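Local coordinates for uncharacterized protein conserved in bacteria with a cystatin-like fold (Silicibacter pomeroyi, PDB 3FLJ), which is of unknown function but has the cystatin-like alpha+beta fold of the SnoaL-like proteins and assembles as a dimer, at residues P22-M27 with K88-E93; G34-I39 with D144-K149; K56-R61 with A65-H70; V71-S76 with N138-T143; D107-N112 with Q118-V123. All coordinates share one frame; numbering follows the deposited sequence.

Contact 1: residues P22-M27 with K88-E93; sequences PTIARM and KDWALE
I24 puts its CG1 over the face of the W90 indole, 3.5 Å from the centroid of the five-membered ring and only 6° off the ring normal, a CH-pi contact. The outer methyl follows the same face, CD1 of I24 standing 3.6 Å from CD1 of W90, while CG1 also lies over NE1. A chi1 of -60°, with CG1 of I24 anti to the carbonyl carbon, sets CG1 above the ring and the CG2 branch toward L92, whose CD2 it approaches at 4.2 Å. W90 is itself fixed in rotation, since NE1 donates a hydrogen bond to the carbonyl of G87. In this cystatin-like fold helix 22-31 rests on the curved sheet, and here it runs nearly parallel to strand 89-98, at 18° between the short axes and 10.7 Å apart. One helical turn after I24, selenomethionine M27 stretches out in an extended chain and meets L92 tip to tip, SE of M27 lying 4.0 Å from CD2 of L92. All four side chains are buried, and I109 of the adjacent strand touches I24, M27 and L92.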
# COMPACT_ATOMS: atom_id res chain seq x y z
N PRO A 22 -14.94 15.69 3.66
CA PRO A 22 -16.20 14.95 3.94
C PRO A 22 -16.37 13.58 3.28
O PRO A 22 -16.89 12.66 3.91
CB PRO A 22 -17.28 15.90 3.43
CG PRO A 22 -16.71 17.19 3.52
CD PRO A 22 -15.26 17.06 3.24
N THR A 23 -15.98 13.48 2.01
CA THR A 23 -15.98 12.21 1.26
C THR A 23 -15.11 11.14 1.90
O THR A 23 -15.49 9.96 1.91
CB THR A 23 -15.55 12.41 -0.21
OG1 THR A 23 -16.42 13.37 -0.80
CG2 THR A 23 -15.61 11.08 -1.02
N ILE A 24 -13.96 11.56 2.42
CA ILE A 24 -13.02 10.65 3.11
C ILE A 24 -13.63 10.17 4.44
O ILE A 24 -13.53 8.99 4.75
CB ILE A 24 -11.61 11.31 3.30
CG1 ILE A 24 -11.00 11.69 1.94
CG2 ILE A 24 -10.66 10.41 4.11
CD1 ILE A 24 -10.76 10.54 0.97
N ALA A 25 -14.28 11.08 5.19
CA ALA A 25 -15.01 10.71 6.42
C ALA A 25 -16.15 9.71 6.12
O ALA A 25 -16.25 8.67 6.80
CB ALA A 25 -15.58 11.97 7.12
N ARG A 26 -16.96 10.01 5.09
CA ARG A 26 -18.09 9.15 4.69
C ARG A 26 -17.62 7.76 4.19
O ARG A 26 -18.24 6.75 4.50
CB ARG A 26 -18.98 9.86 3.65
CG ARG A 26 -20.26 9.11 3.19
CD ARG A 26 -21.14 8.60 4.34
NE ARG A 26 -22.36 7.97 3.84
CZ ARG A 26 -23.18 7.17 4.54
NH1 ARG A 26 -22.97 6.86 5.82
NH2 ARG A 26 -24.26 6.67 3.92
N MSE A 27 -16.53 7.74 3.44
CA MSE A 27 -15.93 6.51 2.91
C MSE A 27 -15.54 5.48 3.99
O MSE A 27 -15.70 4.28 3.77
CB MSE A 27 -14.69 6.91 2.08
CG MSE A 27 -13.90 5.86 1.47
SE MSE A 27 -12.36 6.72 0.74
CE MSE A 27 -11.64 5.08 0.29
N LYS A 88 -7.18 16.75 -2.02
CA LYS A 88 -7.63 15.73 -2.96
C LYS A 88 -6.83 14.43 -2.95
O LYS A 88 -7.27 13.48 -3.58
CB LYS A 88 -7.68 16.33 -4.37
CG LYS A 88 -8.78 17.41 -4.45
CD LYS A 88 -8.88 18.11 -5.78
CE LYS A 88 -10.05 19.07 -5.79
NZ LYS A 88 -10.02 20.08 -4.69
N ASP A 89 -5.75 14.37 -2.17
CA ASP A 89 -4.81 13.24 -2.14
C ASP A 89 -4.82 12.58 -0.78
O ASP A 89 -4.47 13.22 0.20
CB ASP A 89 -3.40 13.78 -2.44
CG ASP A 89 -3.29 14.39 -3.82
OD1 ASP A 89 -3.67 13.71 -4.78
OD2 ASP A 89 -2.83 15.56 -3.94
N TRP A 90 -5.24 11.30 -0.71
CA TRP A 90 -5.37 10.55 0.56
C TRP A 90 -4.86 9.11 0.49
O TRP A 90 -4.90 8.49 -0.57
CB TRP A 90 -6.84 10.53 1.01
CG TRP A 90 -7.37 11.89 1.30
CD1 TRP A 90 -7.94 12.74 0.41
CD2 TRP A 90 -7.34 12.58 2.55
NE1 TRP A 90 -8.29 13.91 1.03
CE2 TRP A 90 -7.93 13.85 2.34
CE3 TRP A 90 -6.88 12.24 3.83
CZ2 TRP A 90 -8.08 14.79 3.37
CZ3 TRP A 90 -7.02 13.18 4.87
CH2 TRP A 90 -7.63 14.43 4.63
N ALA A 91 -4.38 8.61 1.63
CA ALA A 91 -3.92 7.22 1.81
C ALA A 91 -4.58 6.72 3.10
O ALA A 91 -4.28 7.25 4.18
CB ALA A 91 -2.40 7.18 1.92
N LEU A 92 -5.53 5.79 2.97
CA LEU A 92 -6.24 5.21 4.11
C LEU A 92 -5.69 3.80 4.37
O LEU A 92 -5.97 2.86 3.62
CB LEU A 92 -7.76 5.16 3.89
CG LEU A 92 -8.53 6.47 3.76
CD1 LEU A 92 -8.29 7.12 2.42
CD2 LEU A 92 -10.06 6.25 3.98
N GLU A 93 -4.90 3.69 5.43
CA GLU A 93 -4.28 2.44 5.84
C GLU A 93 -5.28 1.60 6.63
O GLU A 93 -5.90 2.12 7.55
CB GLU A 93 -3.06 2.74 6.71
CG GLU A 93 -2.31 1.56 7.32
CD GLU A 93 -1.27 2.06 8.29
OE1 GLU A 93 -0.63 3.07 8.01
OE2 GLU A 93 -1.11 1.47 9.35

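Contact 2: residues G34-I39 with D144-K149; sequences GDESLI and DARFLK
OE1 of E36 is gripped by both terminal nitrogens of R146. NH2 of R146 donates to it at 3.2 Å, on the syn lone pair and close to the guanidinium plane, whereas the bond from NH1 is weak. OE2 of E36 adds a salt-bridge contact of 3.1 Å to NH1 of R146, made obliquely, the carboxylate and guanidinium planes standing 52° apart. E36 is extended and comes from the opposite direction to R146, whose chain bends at chi3 (-55°). That bend turns the guanidinium back toward D144: NH2 of R146 gives a second bond, 3.1 Å, to OD2 of D144, again on a syn lone pair. OD1 of D144 also accepts from the backbone N of R146 at 3.3 Å, a capping bond at the turn leading into helix 147-150. Held from two sides, the arginine sits between two carboxylates, and its charge probably eases their mutual repulsion. D144 has a further partner in H70. This surface network ties the start of helix 36-40 to the turn between helices 127-143 and 147-150, passing helix 61-74, whose A66 touches R146.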
# COMPACT_ATOMS: atom_id res chain seq x y z
N GLY A 34 -19.07 -2.68 3.16
CA GLY A 34 -19.27 -3.20 1.80
C GLY A 34 -20.70 -3.04 1.28
O GLY A 34 -21.17 -3.90 0.52
N ASP A 35 -21.39 -1.96 1.70
CA ASP A 35 -22.77 -1.66 1.27
C ASP A 35 -22.62 -0.94 -0.07
O ASP A 35 -22.21 0.22 -0.11
CB ASP A 35 -23.54 -0.81 2.29
CG ASP A 35 -25.06 -0.66 1.96
OD1 ASP A 35 -25.57 -1.13 0.91
OD2 ASP A 35 -25.76 -0.06 2.80
N GLU A 36 -22.94 -1.66 -1.15
CA GLU A 36 -22.79 -1.19 -2.53
C GLU A 36 -23.53 0.11 -2.85
O GLU A 36 -22.96 0.99 -3.49
CB GLU A 36 -23.23 -2.31 -3.48
CG GLU A 36 -23.17 -2.01 -4.96
CD GLU A 36 -23.44 -3.21 -5.83
OE1 GLU A 36 -23.27 -4.36 -5.37
OE2 GLU A 36 -23.82 -3.00 -6.99
N SER A 37 -24.79 0.19 -2.40
CA SER A 37 -25.63 1.38 -2.59
C SER A 37 -25.02 2.64 -1.96
O SER A 37 -25.04 3.71 -2.57
CB SER A 37 -27.07 1.16 -2.06
OG SER A 37 -27.07 0.75 -0.70
N LEU A 38 -24.44 2.49 -0.76
CA LEU A 38 -23.78 3.62 -0.07
C LEU A 38 -22.42 4.01 -0.68
O LEU A 38 -22.05 5.18 -0.63
CB LEU A 38 -23.66 3.35 1.44
CG LEU A 38 -24.99 3.17 2.20
CD1 LEU A 38 -24.71 2.85 3.67
CD2 LEU A 38 -25.93 4.38 2.11
N ILE A 39 -21.71 3.04 -1.25
CA ILE A 39 -20.43 3.28 -1.95
C ILE A 39 -20.65 4.11 -3.24
O ILE A 39 -19.89 5.05 -3.46
CB ILE A 39 -19.67 1.94 -2.27
CG1 ILE A 39 -19.22 1.23 -0.98
CG2 ILE A 39 -18.44 2.20 -3.14
CD1 ILE A 39 -18.88 -0.26 -1.16
N ASP A 144 -21.43 -13.88 -9.79
CA ASP A 144 -22.35 -12.74 -9.86
C ASP A 144 -22.67 -12.48 -11.34
O ASP A 144 -21.84 -11.91 -12.05
CB ASP A 144 -21.71 -11.53 -9.16
CG ASP A 144 -22.61 -10.33 -9.07
OD1 ASP A 144 -23.69 -10.28 -9.70
OD2 ASP A 144 -22.22 -9.40 -8.37
N ALA A 145 -23.88 -12.89 -11.75
CA ALA A 145 -24.37 -12.77 -13.15
C ALA A 145 -24.38 -11.35 -13.75
O ALA A 145 -24.32 -11.21 -14.98
CB ALA A 145 -25.74 -13.43 -13.31
N ARG A 146 -24.44 -10.32 -12.90
CA ARG A 146 -24.34 -8.90 -13.34
C ARG A 146 -23.00 -8.59 -14.04
O ARG A 146 -22.94 -7.68 -14.87
CB ARG A 146 -24.45 -7.93 -12.17
CG ARG A 146 -25.77 -7.98 -11.40
CD ARG A 146 -25.78 -6.96 -10.28
NE ARG A 146 -24.63 -7.10 -9.38
CZ ARG A 146 -24.43 -6.42 -8.25
NH1 ARG A 146 -25.32 -5.55 -7.79
NH2 ARG A 146 -23.33 -6.68 -7.54
N PHE A 147 -21.95 -9.32 -13.68
CA PHE A 147 -20.64 -9.15 -14.30
C PHE A 147 -20.52 -9.54 -15.77
O PHE A 147 -19.48 -9.23 -16.33
CB PHE A 147 -19.50 -9.70 -13.41
CG PHE A 147 -19.16 -8.79 -12.28
CD1 PHE A 147 -19.88 -8.84 -11.08
CD2 PHE A 147 -18.17 -7.80 -12.43
CE1 PHE A 147 -19.59 -7.95 -10.02
CE2 PHE A 147 -17.87 -6.91 -11.38
CZ PHE A 147 -18.59 -6.98 -10.16
N LEU A 148 -21.52 -10.20 -16.38
CA LEU A 148 -21.56 -10.43 -17.85
C LEU A 148 -21.51 -9.06 -18.56
O LEU A 148 -20.70 -8.87 -19.47
CB LEU A 148 -22.84 -11.17 -18.29
CG LEU A 148 -22.92 -11.70 -19.75
CD1 LEU A 148 -21.99 -12.90 -19.93
CD2 LEU A 148 -24.34 -12.07 -20.14
N LYS A 149 -22.35 -8.13 -18.10
CA LYS A 149 -22.34 -6.73 -18.57
C LYS A 149 -21.06 -5.99 -18.11
O LYS A 149 -20.41 -5.34 -18.92
CB LYS A 149 -23.58 -5.96 -18.08

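Contact 3: residues K56-R61 with A65-H70; sequences KTWTGR and AAVLGH
V67 sets one methyl squarely on the indole of W58: CG2 of V67 lies 3.8 Å from the centroid of the five-membered ring, 14° off its normal, in a CH-pi contact. Its nearest ring atoms are those of the fusion bond, CE2 of W58 at 3.7 Å and CD2 at 3.8 Å, which puts the methyl over the middle of the ring system. A chi1 of 175° turns CG1 of V67 anti to the backbone N and leaves CG2 to face the tryptophan, the two side chains crossing at a slant. The two residues belong to a strand followed at once by a helix: after short strand 58-59, G60 takes the N-cap position and the chain enters helix 61-74, which packs back on the sheet of the cystatin-like fold. G60 has a phi of 115°, and at its backbone angles a CB would be jammed against the carbonyl O of T59, which calls for glycine. An i to i+4 helical bond lies within the contact, the N of A65 donating to O of R61 at 3.0 Å. F147 meets W58 with ring planes steeply inclined and also touches V67, while F49 of the adjoining strand packs against the valine too.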
# COMPACT_ATOMS: atom_id res chain seq x y z
N LYS A 56 -4.80 -4.21 -13.60
CA LYS A 56 -5.92 -3.85 -14.46
C LYS A 56 -6.71 -2.71 -13.80
O LYS A 56 -6.40 -2.31 -12.66
CB LYS A 56 -6.82 -5.07 -14.68
CG LYS A 56 -6.18 -6.27 -15.40
CD LYS A 56 -5.88 -5.96 -16.87
CE LYS A 56 -5.20 -7.12 -17.58
NZ LYS A 56 -4.80 -6.73 -18.97
N THR A 57 -7.70 -2.18 -14.52
CA THR A 57 -8.54 -1.08 -14.07
C THR A 57 -10.00 -1.37 -14.39
O THR A 57 -10.32 -1.72 -15.54
CB THR A 57 -8.12 0.25 -14.78
OG1 THR A 57 -6.73 0.49 -14.58
CG2 THR A 57 -8.93 1.46 -14.23
N TRP A 58 -10.85 -1.25 -13.37
CA TRP A 58 -12.31 -1.28 -13.52
C TRP A 58 -12.73 0.20 -13.61
O TRP A 58 -12.36 0.99 -12.73
CB TRP A 58 -13.00 -1.89 -12.31
CG TRP A 58 -12.81 -3.34 -12.11
CD1 TRP A 58 -11.88 -3.93 -11.33
CD2 TRP A 58 -13.61 -4.39 -12.67
NE1 TRP A 58 -12.04 -5.29 -11.36
CE2 TRP A 58 -13.09 -5.61 -12.17
CE3 TRP A 58 -14.72 -4.42 -13.54
CZ2 TRP A 58 -13.64 -6.86 -12.52
CZ3 TRP A 58 -15.27 -5.68 -13.89
CH2 TRP A 58 -14.73 -6.88 -13.37
N THR A 59 -13.51 0.55 -14.64
CA THR A 59 -13.96 1.93 -14.88
C THR A 59 -15.49 2.02 -14.85
O THR A 59 -16.16 1.21 -15.48
CB THR A 59 -13.40 2.46 -16.22
OG1 THR A 59 -11.97 2.39 -16.20
CG2 THR A 59 -13.83 3.94 -16.45
N GLY A 60 -16.01 3.01 -14.12
CA GLY A 60 -17.45 3.27 -14.01
C GLY A 60 -17.99 3.05 -12.61
O GLY A 60 -17.64 2.05 -11.98
N ARG A 61 -18.85 3.96 -12.14
CA ARG A 61 -19.41 3.88 -10.79
C ARG A 61 -20.21 2.59 -10.53
O ARG A 61 -20.08 2.02 -9.45
CB ARG A 61 -20.21 5.13 -10.38
CG ARG A 61 -21.42 5.48 -11.25
CD ARG A 61 -22.41 6.41 -10.53
NE ARG A 61 -21.87 7.74 -10.23
CZ ARG A 61 -22.14 8.90 -10.85
NH1 ARG A 61 -23.00 9.00 -11.88
NH2 ARG A 61 -21.54 10.02 -10.42
N ALA A 65 -18.57 0.03 -7.79
CA ALA A 65 -19.36 -0.15 -6.55
C ALA A 65 -19.62 -1.65 -6.28
O ALA A 65 -19.52 -2.10 -5.14
CB ALA A 65 -20.67 0.65 -6.60
N ALA A 66 -19.95 -2.40 -7.34
CA ALA A 66 -20.15 -3.86 -7.29
C ALA A 66 -18.89 -4.60 -6.88
O ALA A 66 -18.95 -5.49 -6.03
CB ALA A 66 -20.68 -4.40 -8.63
N VAL A 67 -17.74 -4.22 -7.46
CA VAL A 67 -16.45 -4.83 -7.12
C VAL A 67 -16.11 -4.54 -5.66
O VAL A 67 -15.77 -5.46 -4.92
CB VAL A 67 -15.29 -4.38 -8.09
CG1 VAL A 67 -13.94 -4.94 -7.63
CG2 VAL A 67 -15.59 -4.85 -9.50
N LEU A 68 -16.26 -3.28 -5.23
CA LEU A 68 -15.98 -2.89 -3.83
C LEU A 68 -16.89 -3.59 -2.82
O LEU A 68 -16.43 -3.94 -1.72
CB LEU A 68 -16.03 -1.36 -3.65
CG LEU A 68 -14.90 -0.58 -4.33
CD1 LEU A 68 -15.24 0.92 -4.38
CD2 LEU A 68 -13.54 -0.81 -3.61
N GLY A 69 -18.16 -3.79 -3.19
CA GLY A 69 -19.12 -4.57 -2.41
C GLY A 69 -18.62 -5.99 -2.16
O GLY A 69 -18.66 -6.46 -1.02
N HIS A 70 -18.11 -6.64 -3.22
CA HIS A 70 -17.51 -7.99 -3.11
C HIS A 70 -16.24 -8.02 -2.27
O HIS A 70 -16.05 -8.96 -1.50
CB HIS A 70 -17.25 -8.63 -4.48
CG HIS A 70 -18.49 -9.09 -5.17
ND1 HIS A 70 -19.29 -10.09 -4.66
CD2 HIS A 70 -19.07 -8.71 -6.34
CE1 HIS A 70 -20.31 -10.30 -5.47
NE2 HIS A 70 -20.20 -9.48 -6.50

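Contact 4: residues V71-S76 with N138-T143; sequences VGQVFS and NARVMT
Q73 and V74, successive residues near the end of helix 61-74, meet the long side chain of R140. Q73 comes first: its CB sits over one face of the R140 guanidinium, 3.2 Å above the plane and displaced toward the rim, with NH2 of R140 at 3.4 Å and CZ at 3.5 Å. The two side chains cross at about a right angle. Beyond CB the glutamine bends, chi2 -95°, and its amide plane ends 23° from that of the guanidinium; CG of Q73 still lies 4.0 Å from NH1 of R140, and no hydrogen bond forms between the two. V74 follows, sliding past the arginine in the opposite direction. Its CG2 touches the end of the aliphatic stem, 3.5 Å from CD of R140, and NE of R140 at 3.4 Å. R140 reaches this far because it is extended from CG to NE, and the late turn at chi4, -81°, turns the guanidinium so that one face receives CB of Q73. The contact is thus van der Waals in kind, at the protein surface, and the arginine's polar end has a weak hydrogen bond from NH1 to ND1 of H70. It joins the C-terminal turn of helix 61-74 to R140 near the end of helix 127-143, and V74 packs on L133, A136 and M137 earlier in that helix; after helix 61-74 the chain leads to strand 75-76, beside strand 89-98.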
# COMPACT_ATOMS: atom_id res chain seq x y z
N VAL A 71 -15.37 -7.02 -2.41
CA VAL A 71 -14.12 -6.93 -1.60
C VAL A 71 -14.48 -6.84 -0.10
O VAL A 71 -13.90 -7.57 0.71
CB VAL A 71 -13.18 -5.76 -2.01
CG1 VAL A 71 -11.97 -5.67 -1.08
CG2 VAL A 71 -12.71 -5.92 -3.45
N GLY A 72 -15.44 -5.97 0.23
CA GLY A 72 -15.96 -5.80 1.60
C GLY A 72 -16.53 -7.08 2.20
O GLY A 72 -16.36 -7.32 3.40
N GLN A 73 -17.19 -7.88 1.37
CA GLN A 73 -17.73 -9.19 1.74
C GLN A 73 -16.63 -10.21 2.05
O GLN A 73 -16.76 -10.97 3.01
CB GLN A 73 -18.63 -9.74 0.62
CG GLN A 73 -19.96 -9.00 0.43
CD GLN A 73 -21.13 -9.61 1.17
OE1 GLN A 73 -20.97 -10.35 2.15
NE2 GLN A 73 -22.32 -9.32 0.68
N VAL A 74 -15.57 -10.24 1.21
CA VAL A 74 -14.43 -11.14 1.40
C VAL A 74 -13.69 -10.84 2.71
O VAL A 74 -13.42 -11.76 3.49
CB VAL A 74 -13.43 -11.10 0.20
CG1 VAL A 74 -12.17 -11.94 0.47
CG2 VAL A 74 -14.11 -11.60 -1.08
N PHE A 75 -13.41 -9.56 2.96
CA PHE A 75 -12.71 -9.15 4.18
C PHE A 75 -13.52 -9.35 5.46
O PHE A 75 -14.74 -9.21 5.45
CB PHE A 75 -12.25 -7.67 4.14
CG PHE A 75 -11.21 -7.32 3.08
CD1 PHE A 75 -10.23 -8.24 2.63
CD2 PHE A 75 -11.14 -5.99 2.64
CE1 PHE A 75 -9.26 -7.84 1.68
CE2 PHE A 75 -10.16 -5.59 1.71
CZ PHE A 75 -9.23 -6.50 1.22
N SER A 76 -12.82 -9.68 6.54
CA SER A 76 -13.38 -9.78 7.88
C SER A 76 -12.45 -9.02 8.83
O SER A 76 -11.28 -8.77 8.49
CB SER A 76 -13.52 -11.24 8.32
OG SER A 76 -12.30 -11.93 8.18
N ASN A 138 -12.16 -13.98 -7.80
CA ASN A 138 -12.44 -14.72 -9.04
C ASN A 138 -13.78 -15.48 -8.91
O ASN A 138 -14.61 -15.40 -9.81
CB ASN A 138 -11.34 -15.72 -9.40
CG ASN A 138 -10.04 -15.08 -9.84
OD1 ASN A 138 -9.98 -13.89 -10.21
ND2 ASN A 138 -8.97 -15.87 -9.80
N ALA A 139 -13.97 -16.17 -7.78
CA ALA A 139 -15.20 -16.92 -7.50
C ALA A 139 -16.46 -16.03 -7.45
O ALA A 139 -17.47 -16.34 -8.08
CB ALA A 139 -15.06 -17.74 -6.21
N ARG A 140 -16.38 -14.92 -6.72
CA ARG A 140 -17.50 -13.95 -6.59
C ARG A 140 -17.91 -13.26 -7.88
O ARG A 140 -19.11 -13.20 -8.19
CB ARG A 140 -17.17 -12.88 -5.55
CG ARG A 140 -17.19 -13.42 -4.16
CD ARG A 140 -16.80 -12.37 -3.17
NE ARG A 140 -17.22 -12.75 -1.82
CZ ARG A 140 -18.45 -12.62 -1.31
NH1 ARG A 140 -19.47 -12.11 -2.02
NH2 ARG A 140 -18.68 -13.03 -0.05
N VAL A 141 -16.93 -12.76 -8.62
CA VAL A 141 -17.17 -12.05 -9.89
C VAL A 141 -17.75 -12.97 -10.95
O VAL A 141 -18.70 -12.59 -11.63
CB VAL A 141 -15.89 -11.30 -10.38
CG1 VAL A 141 -16.06 -10.77 -11.80
CG2 VAL A 141 -15.59 -10.17 -9.40
N MSE A 142 -17.18 -14.17 -11.06
CA MSE A 142 -17.65 -15.21 -12.01
C MSE A 142 -19.10 -15.61 -11.69
O MSE A 142 -19.90 -15.81 -12.60
CB MSE A 142 -16.78 -16.49 -11.97
CG MSE A 142 -16.98 -17.43 -13.19
SE MSE A 142 -16.92 -19.39 -12.88
CE MSE A 142 -15.35 -19.48 -11.67
N THR A 143 -19.41 -15.77 -10.39
CA THR A 143 -20.75 -16.20 -9.94
C THR A 143 -21.82 -15.12 -10.07
O THR A 143 -22.96 -15.42 -10.41
CB THR A 143 -20.72 -16.74 -8.48
OG1 THR A 143 -19.76 -17.80 -8.41
CG2 THR A 143 -22.10 -17.28 -8.00

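Contact 5: residues D107-N112 with Q118-V123; sequences DLITLN and QDFEVV
F120 takes I109 over one ring face and D107 at its edge. Its CB lies 4.0 Å from CD1 of I109, and CG is closer to the same methyl, at 3.4 Å, which sits over the face in a CH-pi contact 16° off the normal. Farther out, CE1 of F120 meets OD1 of D107 at 3.5 Å, the oxygen at the ring edge. With chi1 at -166°, CG of F120 is anti to the backbone N, bringing the ring alongside I109. Strands 101-111 and 117-125 form an antiparallel hairpin of the curved sheet, with L108 and E121 a hydrogen-bonded pair. A classic beta bulge interrupts it where Q118 and D119 both face T110: O of T110 accepts from N of Q118 at 2.9 Å and from N of D119 at 3.2 Å. At the same end, ND2 of N112 donates to OE1 of Q118 from above its carbonyl plane, 3.3 Å; OD1 of N112 bonds N of L116, and NE2 of Q118 bonds D46. OD2 of D107 bonds Y80, and OD1 of D107 lies close to an unidentified molecule, probably from the crystallisation liquor. On the opposite face E121 forms salt bridges with R125 and R81 of the second subunit.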
# COMPACT_ATOMS: atom_id res chain seq x y z
N ASP A 107 -5.77 2.18 0.80
CA ASP A 107 -6.65 2.70 -0.26
C ASP A 107 -6.05 4.05 -0.67
O ASP A 107 -6.07 4.99 0.12
CB ASP A 107 -8.09 2.90 0.24
CG ASP A 107 -8.77 1.60 0.66
OD1 ASP A 107 -8.50 0.53 0.06
OD2 ASP A 107 -9.62 1.66 1.57
N LEU A 108 -5.50 4.12 -1.88
CA LEU A 108 -4.92 5.36 -2.43
C LEU A 108 -6.04 6.07 -3.18
O LEU A 108 -6.49 5.58 -4.22
CB LEU A 108 -3.73 5.08 -3.35
CG LEU A 108 -2.49 4.48 -2.67
CD1 LEU A 108 -1.52 3.90 -3.71
CD2 LEU A 108 -1.81 5.54 -1.78
N ILE A 109 -6.47 7.21 -2.64
CA ILE A 109 -7.62 7.96 -3.17
C ILE A 109 -7.21 9.30 -3.74
O ILE A 109 -6.45 10.03 -3.10
CB ILE A 109 -8.69 8.18 -2.06
CG1 ILE A 109 -9.20 6.85 -1.50
CG2 ILE A 109 -9.88 9.02 -2.58
CD1 ILE A 109 -9.88 5.89 -2.48
N THR A 110 -7.71 9.59 -4.95
CA THR A 110 -7.57 10.89 -5.61
C THR A 110 -9.00 11.39 -5.83
O THR A 110 -9.80 10.70 -6.49
CB THR A 110 -6.84 10.82 -6.94
OG1 THR A 110 -5.63 10.06 -6.77
CG2 THR A 110 -6.49 12.24 -7.44
N LEU A 111 -9.33 12.55 -5.25
CA LEU A 111 -10.65 13.17 -5.40
C LEU A 111 -10.61 14.14 -6.58
O LEU A 111 -9.55 14.69 -6.90
CB LEU A 111 -11.08 13.91 -4.13
CG LEU A 111 -11.13 13.08 -2.83
CD1 LEU A 111 -11.45 13.97 -1.61
CD2 LEU A 111 -12.12 11.92 -2.92
N ASN A 112 -11.76 14.33 -7.22
CA ASN A 112 -11.92 15.32 -8.32
C ASN A 112 -12.40 16.67 -7.73
O ASN A 112 -12.60 16.74 -6.51
CB ASN A 112 -12.83 14.78 -9.45
CG ASN A 112 -14.28 14.48 -9.02
OD1 ASN A 112 -14.78 14.99 -8.01
ND2 ASN A 112 -14.95 13.66 -9.80
N GLN A 118 -12.24 9.80 -7.79
CA GLN A 118 -11.88 9.70 -9.21
C GLN A 118 -10.98 8.49 -9.45
O GLN A 118 -11.18 7.78 -10.44
CB GLN A 118 -11.18 10.99 -9.68
CG GLN A 118 -10.98 11.10 -11.21
CD GLN A 118 -12.31 11.15 -11.99
OE1 GLN A 118 -13.01 12.16 -11.99
NE2 GLN A 118 -12.64 10.04 -12.66
N ASP A 119 -9.96 8.30 -8.61
CA ASP A 119 -9.03 7.15 -8.66
C ASP A 119 -8.99 6.49 -7.29
O ASP A 119 -8.86 7.19 -6.29
CB ASP A 119 -7.63 7.57 -9.04
CG ASP A 119 -7.56 8.16 -10.43
OD1 ASP A 119 -7.72 7.39 -11.39
OD2 ASP A 119 -7.31 9.37 -10.55
N PHE A 120 -9.09 5.16 -7.28
CA PHE A 120 -9.12 4.33 -6.07
C PHE A 120 -8.18 3.15 -6.40
O PHE A 120 -8.56 2.25 -7.16
CB PHE A 120 -10.58 3.89 -5.85
CG PHE A 120 -10.89 3.30 -4.48
CD1 PHE A 120 -10.01 2.46 -3.77
CD2 PHE A 120 -12.17 3.51 -3.92
CE1 PHE A 120 -10.36 1.92 -2.52
CE2 PHE A 120 -12.53 2.97 -2.67
CZ PHE A 120 -11.61 2.16 -1.98
N GLU A 121 -6.97 3.18 -5.86
CA GLU A 121 -5.93 2.18 -6.10
C GLU A 121 -5.58 1.49 -4.79
O GLU A 121 -5.27 2.17 -3.81
CB GLU A 121 -4.72 2.87 -6.72
CG GLU A 121 -3.59 1.93 -7.13
CD GLU A 121 -2.59 2.61 -8.04
OE1 GLU A 121 -2.46 3.85 -7.99
OE2 GLU A 121 -1.95 1.91 -8.84
N VAL A 122 -5.62 0.15 -4.77
CA VAL A 122 -5.40 -0.63 -3.55
C VAL A 122 -4.07 -1.39 -3.60
O VAL A 122 -3.82 -2.13 -4.56
CB VAL A 122 -6.56 -1.60 -3.27
CG1 VAL A 122 -6.32 -2.42 -1.95
CG2 VAL A 122 -7.88 -0.85 -3.18
N VAL A 123 -3.24 -1.19 -2.57
CA VAL A 123 -1.96 -1.90 -2.38
C VAL A 123 -2.09 -2.69 -1.07
O VAL A 123 -2.76 -2.23 -0.15
CB VAL A 123 -0.72 -0.93 -2.40
CG1 VAL A 123 -0.49 -0.37 -3.79
CG2 VAL A 123 -0.88 0.21 -1.41

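In the fold
Contacts 1, 3, 4 and 5 all reach the one curved sheet, while contact 2 joins helices at the surface. Contacts 1 and 5, with centres about 9 Å apart, share neighbouring strands 89-98 and 101-111, joined by backbone bonds, and both reach the second subunit, so this part of the sheet also serves the dimer. Contacts 2, 3 and 4 cluster round helix 61-74: centres of 2 and 3 lie about 8 Å apart, those of 3 and 4 about 12 Å, and H70 bonds D144 and, weakly, R140. L68 touches F120, linking contact 3 to 5. Along the chain, contact 2 spans from helix 36-40 to the C-terminal helix 147-150 and encloses 3, 4 and 5, tying early and late elements together.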